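Local structure of heat-inducible transcription repressor HrcA (Thermotoga maritima, 1STZ) at residues 118-123 against 135-140; 269-274 against 288-293. The protein probably represses class I heat shock genes, the grpE-dnaK-dnaJ and groELS operons, as a DNA-binding negative regulator. All coordinates share one frame; numbering follows the deposited sequence.

In the fold
Both contacts are built on the same five-stranded antiparallel sheet, yet they join its parts by different chemistry. In contact 1 a helix meets a strand chiefly through apolar side chains, without a hydrogen bond between the segments; Leu120, Ala123 and Ile137 are buried, Arg139 and Pro140 only partly. Contact 2 pairs two strands, one of them outermost in this chain, through four backbone hydrogen bonds; Val273 and Phe290 are buried on its apolar face, while Thr272, on the watered face, is partly exposed and Gly270 exposed. Helix 314-334 touches both contacts, and strand 287-296 also supplies Tyr294 to contact 1. Their centres lie about 16 Å apart and their nearest atoms about 7 Å, so they share a sheet and a covering helix without touching.

Contact 1 (118-123 against 135-140); sequences KVLFLA and VLIERP
Helical residues 118-123 lie over the strand 135-138 and the turn after it, coming closest at Leu120 and Ile137, whose CA atoms are 7.3 Å apart. No hydrogen bond links the segments, so side-chain shape does the joining. Leu120 has CG anti to its carbonyl carbon (chi1 -62°) and CD1 extended straight from CA, which sends its two methyls to different neighbours. CD1 meets Pro140 tip to tip, 4.0 Å from the ring atom CD, and sits 4.1 Å from Arg139 CA. CD2 instead lies 4.0 Å from Ile137 CG2, where the two side chains cross obliquely. Ile137 is forked in its turn: while CG2 takes the Leu120 methyl, CG1 and CD1 stretch out in an extended arm (chi2 -175°) that reaches toward the helix backbone. Its CD1 comes within 3.6 Å of Leu120 O and 4.3 Å of Ala123 CB, so the same methyl touches the carbonyl of Leu120 and, three residues on, the side chain of Ala123. Arg139 lends mainly its backbone and the start of its side chain; its guanidinium turns to a salt bridge with Glu117 and a hydrogen bond to Glu229 O. Tyr294 of strand 287-296 touches Leu120, Ile137 and Pro140, and helix 314-334 adds Phe332 against Leu120 and Leu328 against Ala123. A helix laid on a sheet of strand order 2-1-5-4-3, beside the C-terminal helix, is consistent with the GAF-like fold to which this domain is assigned.

Contact 2 (269-274 against 288-293); sequences EGITVR and AVFSGK
Strand 272-274 runs antiparallel to strand 288-293, 154° between their directions, held by two hydrogen-bonded pairs, Thr272 with Ser291 and Arg274 with Val289, on either side of the non-hydrogen-bonded Val273 and Phe290. The packing is tight on the face of Val273 and Phe290. Val273 CG2, anti to its backbone N, stands over one face of the Phe290 ring, 3.8 Å from its centroid in a CH-pi contact, and 4.3 Å from Ala288 CB. At the ring edge lies Ile271 CG2. An alanine in place of Phe290 removes the ring under Val273 CG2 and beside Ile271 CG2, and would probably loosen the packing on this face. The face of Thr272 and Ser291 is looser: their OG1 and OG atoms stand 3.7 Å apart and are bridged by water. One water lies 2.6 Å from Thr272 OG1 and 2.7 Å from Ser291 OG and donates to Gly270 O; another joins both hydroxyls to Val289 O. Strand 272-275 is outermost in this chain; beyond strand 287-296 the sheet continues into 299-309, while helix 314-334 touches Ile271 through Phe321, Phe290 through Asn317 and Ala288 through Tyr314.

Contact 1 (118-123 against 135-140)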
loop_
_atom_site.group_PDB
_atom_site.type_symbol
_atom_site.label_atom_id
_atom_site.label_comp_id
_atom_site.label_asym_id
_atom_site.label_seq_id
_atom_site.Cartn_x
_atom_site.Cartn_y
_atom_site.Cartn_z
ATOM N N LYS A 118 7.548 13.992 -7.429
ATOM C CA LYS A 118 7.304 12.649 -6.926
ATOM C C LYS A 118 5.869 12.508 -6.342
ATOM O O LYS A 118 5.250 11.441 -6.446
ATOM C CB LYS A 118 8.372 12.283 -5.886
ATOM C CG LYS A 118 8.225 10.899 -5.270
ATOM C CD LYS A 118 8.411 9.787 -6.302
ATOM C CE LYS A 118 8.411 8.409 -5.630
ATOM N NZ LYS A 118 9.243 7.425 -6.383
ATOM N N VAL A 119 5.347 13.575 -5.751
ATOM C CA VAL A 119 3.997 13.539 -5.211
ATOM C C VAL A 119 2.983 13.432 -6.360
ATOM O O VAL A 119 2.051 12.654 -6.270
ATOM C CB VAL A 119 3.654 14.757 -4.325
ATOM C CG1 VAL A 119 2.189 14.728 -3.956
ATOM C CG2 VAL A 119 4.492 14.759 -3.060
ATOM N N LEU A 120 3.184 14.194 -7.429
ATOM C CA LEU A 120 2.330 14.110 -8.617
ATOM C C LEU A 120 2.452 12.731 -9.272
ATOM O O LEU A 120 1.465 12.182 -9.761
ATOM C CB LEU A 120 2.688 15.196 -9.637
ATOM C CG LEU A 120 2.510 16.650 -9.194
ATOM C CD1 LEU A 120 2.920 17.614 -10.313
ATOM C CD2 LEU A 120 1.092 16.932 -8.704
ATOM N N PHE A 121 3.661 12.185 -9.283
ATOM C CA PHE A 121 3.933 10.856 -9.837
ATOM C C PHE A 121 3.128 9.772 -9.106
ATOM O O PHE A 121 2.524 8.906 -9.735
ATOM C CB PHE A 121 5.433 10.510 -9.732
ATOM C CG PHE A 121 5.783 9.153 -10.327
ATOM C CD1 PHE A 121 5.849 8.023 -9.534
ATOM C CD2 PHE A 121 5.995 9.011 -11.696
ATOM C CE1 PHE A 121 6.148 6.775 -10.088
ATOM C CE2 PHE A 121 6.303 7.764 -12.253
ATOM C CZ PHE A 121 6.371 6.652 -11.453
ATOM N N LEU A 122 3.135 9.821 -7.772
ATOM C CA LEU A 122 2.419 8.848 -6.975
ATOM C C LEU A 122 0.915 8.979 -7.149
ATOM O O LEU A 122 0.226 7.983 -7.269
ATOM C CB LEU A 122 2.780 8.963 -5.502
ATOM C CG LEU A 122 4.214 8.551 -5.183
ATOM C CD1 LEU A 122 4.623 9.061 -3.805
ATOM C CD2 LEU A 122 4.367 7.034 -5.264
ATOM N N ALA A 123 0.425 10.209 -7.155
ATOM C CA ALA A 123 -0.996 10.467 -7.330
ATOM C C ALA A 123 -1.505 9.952 -8.679
ATOM O O ALA A 123 -2.516 9.265 -8.725
ATOM C CB ALA A 123 -1.318 11.970 -7.157
ATOM N N VAL A 135 -4.411 8.921 -16.948
ATOM C CA VAL A 135 -4.367 10.162 -16.189
ATOM C C VAL A 135 -3.386 11.181 -16.759
ATOM O O VAL A 135 -2.263 10.836 -17.122
ATOM C CB VAL A 135 -4.012 9.865 -14.731
ATOM C CG1 VAL A 135 -3.796 11.151 -13.927
ATOM C CG2 VAL A 135 -5.093 9.020 -14.114
ATOM N N LEU A 136 -3.838 12.429 -16.870
ATOM C CA LEU A 136 -2.959 13.574 -17.104
ATOM C C LEU A 136 -3.057 14.486 -15.901
ATOM O O LEU A 136 -4.160 14.826 -15.483
ATOM C CB LEU A 136 -3.374 14.359 -18.340
ATOM C CG LEU A 136 -3.312 13.658 -19.683
ATOM C CD1 LEU A 136 -3.726 14.647 -20.745
ATOM C CD2 LEU A 136 -1.940 13.069 -20.020
ATOM N N ILE A 137 -1.916 14.844 -15.318
ATOM C CA ILE A 137 -1.842 15.871 -14.285
ATOM C C ILE A 137 -0.998 17.027 -14.813
ATOM O O ILE A 137 0.168 16.848 -15.141
ATOM C CB ILE A 137 -1.202 15.332 -13.003
ATOM C CG1 ILE A 137 -1.982 14.113 -12.488
ATOM C CG2 ILE A 137 -1.146 16.427 -11.928
ATOM C CD1 ILE A 137 -1.508 13.589 -11.173
ATOM N N GLU A 138 -1.596 18.209 -14.872
ATOM C CA GLU A 138 -0.889 19.426 -15.188
ATOM C C GLU A 138 0.100 19.793 -14.049
ATOM O O GLU A 138 -0.326 20.005 -12.916
ATOM C CB GLU A 138 -1.900 20.540 -15.411
ATOM C CG GLU A 138 -1.366 21.731 -16.172
ATOM C CD GLU A 138 -2.398 22.821 -16.381
ATOM O OE1 GLU A 138 -3.396 22.897 -15.618
ATOM O OE2 GLU A 138 -2.196 23.636 -17.309
ATOM N N ARG A 139 1.401 19.838 -14.364
ATOM C CA ARG A 139 2.446 20.289 -13.442
ATOM C C ARG A 139 2.290 21.787 -13.139
ATOM O O ARG A 139 1.736 22.532 -13.934
ATOM C CB ARG A 139 3.849 20.034 -14.036
ATOM C CG ARG A 139 4.161 18.579 -14.306
ATOM C CD ARG A 139 5.586 18.312 -14.789
ATOM N NE ARG A 139 5.944 16.898 -14.656
ATOM C CZ ARG A 139 5.888 15.970 -15.612
ATOM N NH1 ARG A 139 5.454 16.236 -16.841
ATOM N NH2 ARG A 139 6.266 14.732 -15.328
ATOM N N PRO A 140 2.791 22.252 -12.006
ATOM C CA PRO A 140 2.710 23.682 -11.707
ATOM C C PRO A 140 3.383 24.487 -12.828
ATOM O O PRO A 140 4.411 24.069 -13.367
ATOM C CB PRO A 140 3.487 23.806 -10.392
ATOM C CG PRO A 140 3.419 22.456 -9.801
ATOM C CD PRO A 140 3.510 21.512 -10.955
#

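Contact 2 (269-274 against 288-293)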
loop_
_atom_site.group_PDB
_atom_site.type_symbol
_atom_site.label_atom_id
_atom_site.label_comp_id
_atom_site.label_asym_id
_atom_site.label_seq_id
_atom_site.Cartn_x
_atom_site.Cartn_y
_atom_site.Cartn_z
ATOM N N GLU A 269 -16.525 23.847 -12.830
ATOM C CA GLU A 269 -16.451 24.286 -11.428
ATOM C C GLU A 269 -16.523 23.074 -10.506
ATOM O O GLU A 269 -17.569 22.434 -10.388
ATOM C CB GLU A 269 -17.606 25.221 -11.077
ATOM C CG GLU A 269 -17.852 26.368 -12.053
ATOM C CD GLU A 269 -19.332 26.736 -12.157
ATOM O OE1 GLU A 269 -20.172 25.810 -12.330
ATOM O OE2 GLU A 269 -19.661 27.947 -12.073
ATOM N N GLY A 270 -15.423 22.780 -9.835
ATOM C CA GLY A 270 -15.310 21.577 -9.031
ATOM C C GLY A 270 -15.134 20.347 -9.890
ATOM O O GLY A 270 -14.828 20.427 -11.078
ATOM N N ILE A 271 -15.340 19.192 -9.293
ATOM C CA ILE A 271 -15.162 17.941 -9.988
ATOM C C ILE A 271 -16.392 17.633 -10.855
ATOM O O ILE A 271 -17.512 17.708 -10.374
ATOM C CB ILE A 271 -14.897 16.816 -8.963
ATOM C CG1 ILE A 271 -13.591 17.113 -8.217
ATOM C CG2 ILE A 271 -14.875 15.459 -9.654
ATOM C CD1 ILE A 271 -13.321 16.192 -7.061
ATOM N N THR A 272 -16.168 17.336 -12.133
ATOM C CA THR A 272 -17.235 16.921 -13.052
ATOM C C THR A 272 -16.809 15.725 -13.884
ATOM O O THR A 272 -15.614 15.379 -13.973
ATOM C CB THR A 272 -17.628 18.069 -14.042
ATOM O OG1 THR A 272 -16.480 18.473 -14.797
ATOM C CG2 THR A 272 -18.089 19.358 -13.329
ATOM N N VAL A 273 -17.794 15.103 -14.517
ATOM C CA VAL A 273 -17.537 14.123 -15.558
ATOM C C VAL A 273 -18.196 14.567 -16.860
ATOM O O VAL A 273 -19.253 15.166 -16.844
ATOM C CB VAL A 273 -18.015 12.689 -15.141
ATOM C CG1 VAL A 273 -19.552 12.571 -15.174
ATOM C CG2 VAL A 273 -17.387 11.655 -16.026
ATOM N N ARG A 274 -17.524 14.336 -17.970
ATOM C CA ARG A 274 -18.092 14.529 -19.301
ATOM C C ARG A 274 -18.111 13.149 -19.962
ATOM O O ARG A 274 -17.069 12.524 -20.102
ATOM C CB ARG A 274 -17.272 15.522 -20.116
ATOM C CG ARG A 274 -17.475 16.952 -19.606
ATOM C CD ARG A 274 -16.724 17.984 -20.405
ATOM N NE ARG A 274 -17.016 19.340 -19.987
ATOM C CZ ARG A 274 -18.108 20.028 -20.309
ATOM N NH1 ARG A 274 -19.061 19.523 -21.096
ATOM N NH2 ARG A 274 -18.237 21.258 -19.839
ATOM N N ALA A 288 -15.234 8.654 -21.196
ATOM C CA ALA A 288 -15.650 9.589 -20.172
ATOM C C ALA A 288 -14.371 10.237 -19.591
ATOM O O ALA A 288 -13.312 9.579 -19.494
ATOM C CB ALA A 288 -16.400 8.869 -19.096
ATOM N N VAL A 289 -14.458 11.512 -19.230
ATOM C CA VAL A 289 -13.366 12.204 -18.534
ATOM C C VAL A 289 -13.828 12.815 -17.235
ATOM O O VAL A 289 -14.758 13.594 -17.232
ATOM C CB VAL A 289 -12.847 13.447 -19.282
ATOM C CG1 VAL A 289 -11.351 13.654 -18.999
ATOM C CG2 VAL A 289 -13.205 13.441 -20.705
ATOM N N PHE A 290 -13.156 12.497 -16.149
ATOM C CA PHE A 290 -13.267 13.255 -14.909
ATOM C C PHE A 290 -12.215 14.342 -14.919
ATOM O O PHE A 290 -11.078 14.117 -15.297
ATOM C CB PHE A 290 -13.054 12.374 -13.685
ATOM C CG PHE A 290 -14.261 11.567 -13.306
ATOM C CD1 PHE A 290 -14.503 10.366 -13.893
ATOM C CD2 PHE A 290 -15.163 12.038 -12.373
ATOM C CE1 PHE A 290 -15.633 9.616 -13.554
ATOM C CE2 PHE A 290 -16.286 11.290 -12.033
ATOM C CZ PHE A 290 -16.502 10.076 -12.618
ATOM N N SER A 291 -12.600 15.529 -14.525
ATOM C CA SER A 291 -11.662 16.611 -14.430
ATOM C C SER A 291 -11.912 17.434 -13.181
ATOM O O SER A 291 -13.015 17.434 -12.607
ATOM C CB SER A 291 -11.721 17.464 -15.690
ATOM O OG SER A 291 -12.966 18.140 -15.806
ATOM N N GLY A 292 -10.866 18.124 -12.757
ATOM C CA GLY A 292 -10.891 18.961 -11.571
ATOM C C GLY A 292 -9.528 19.626 -11.397
ATOM O O GLY A 292 -8.589 19.325 -12.125
ATOM N N LYS A 293 -9.409 20.520 -10.432
ATOM C CA LYS A 293 -8.144 21.185 -10.160
ATOM C C LYS A 293 -7.660 20.863 -8.765
ATOM O O LYS A 293 -8.458 20.591 -7.882
ATOM C CB LYS A 293 -8.299 22.686 -10.304
ATOM C CG LYS A 293 -8.836 23.138 -11.640
ATOM C CD LYS A 293 -8.660 24.629 -11.810
ATOM C CE LYS A 293 -9.341 25.157 -13.048
ATOM N NZ LYS A 293 -10.786 25.351 -12.808
HETATM O O HOH W 1 -14.252 19.554 -13.873
HETATM O O HOH W 2 -14.807 16.835 -17.112
#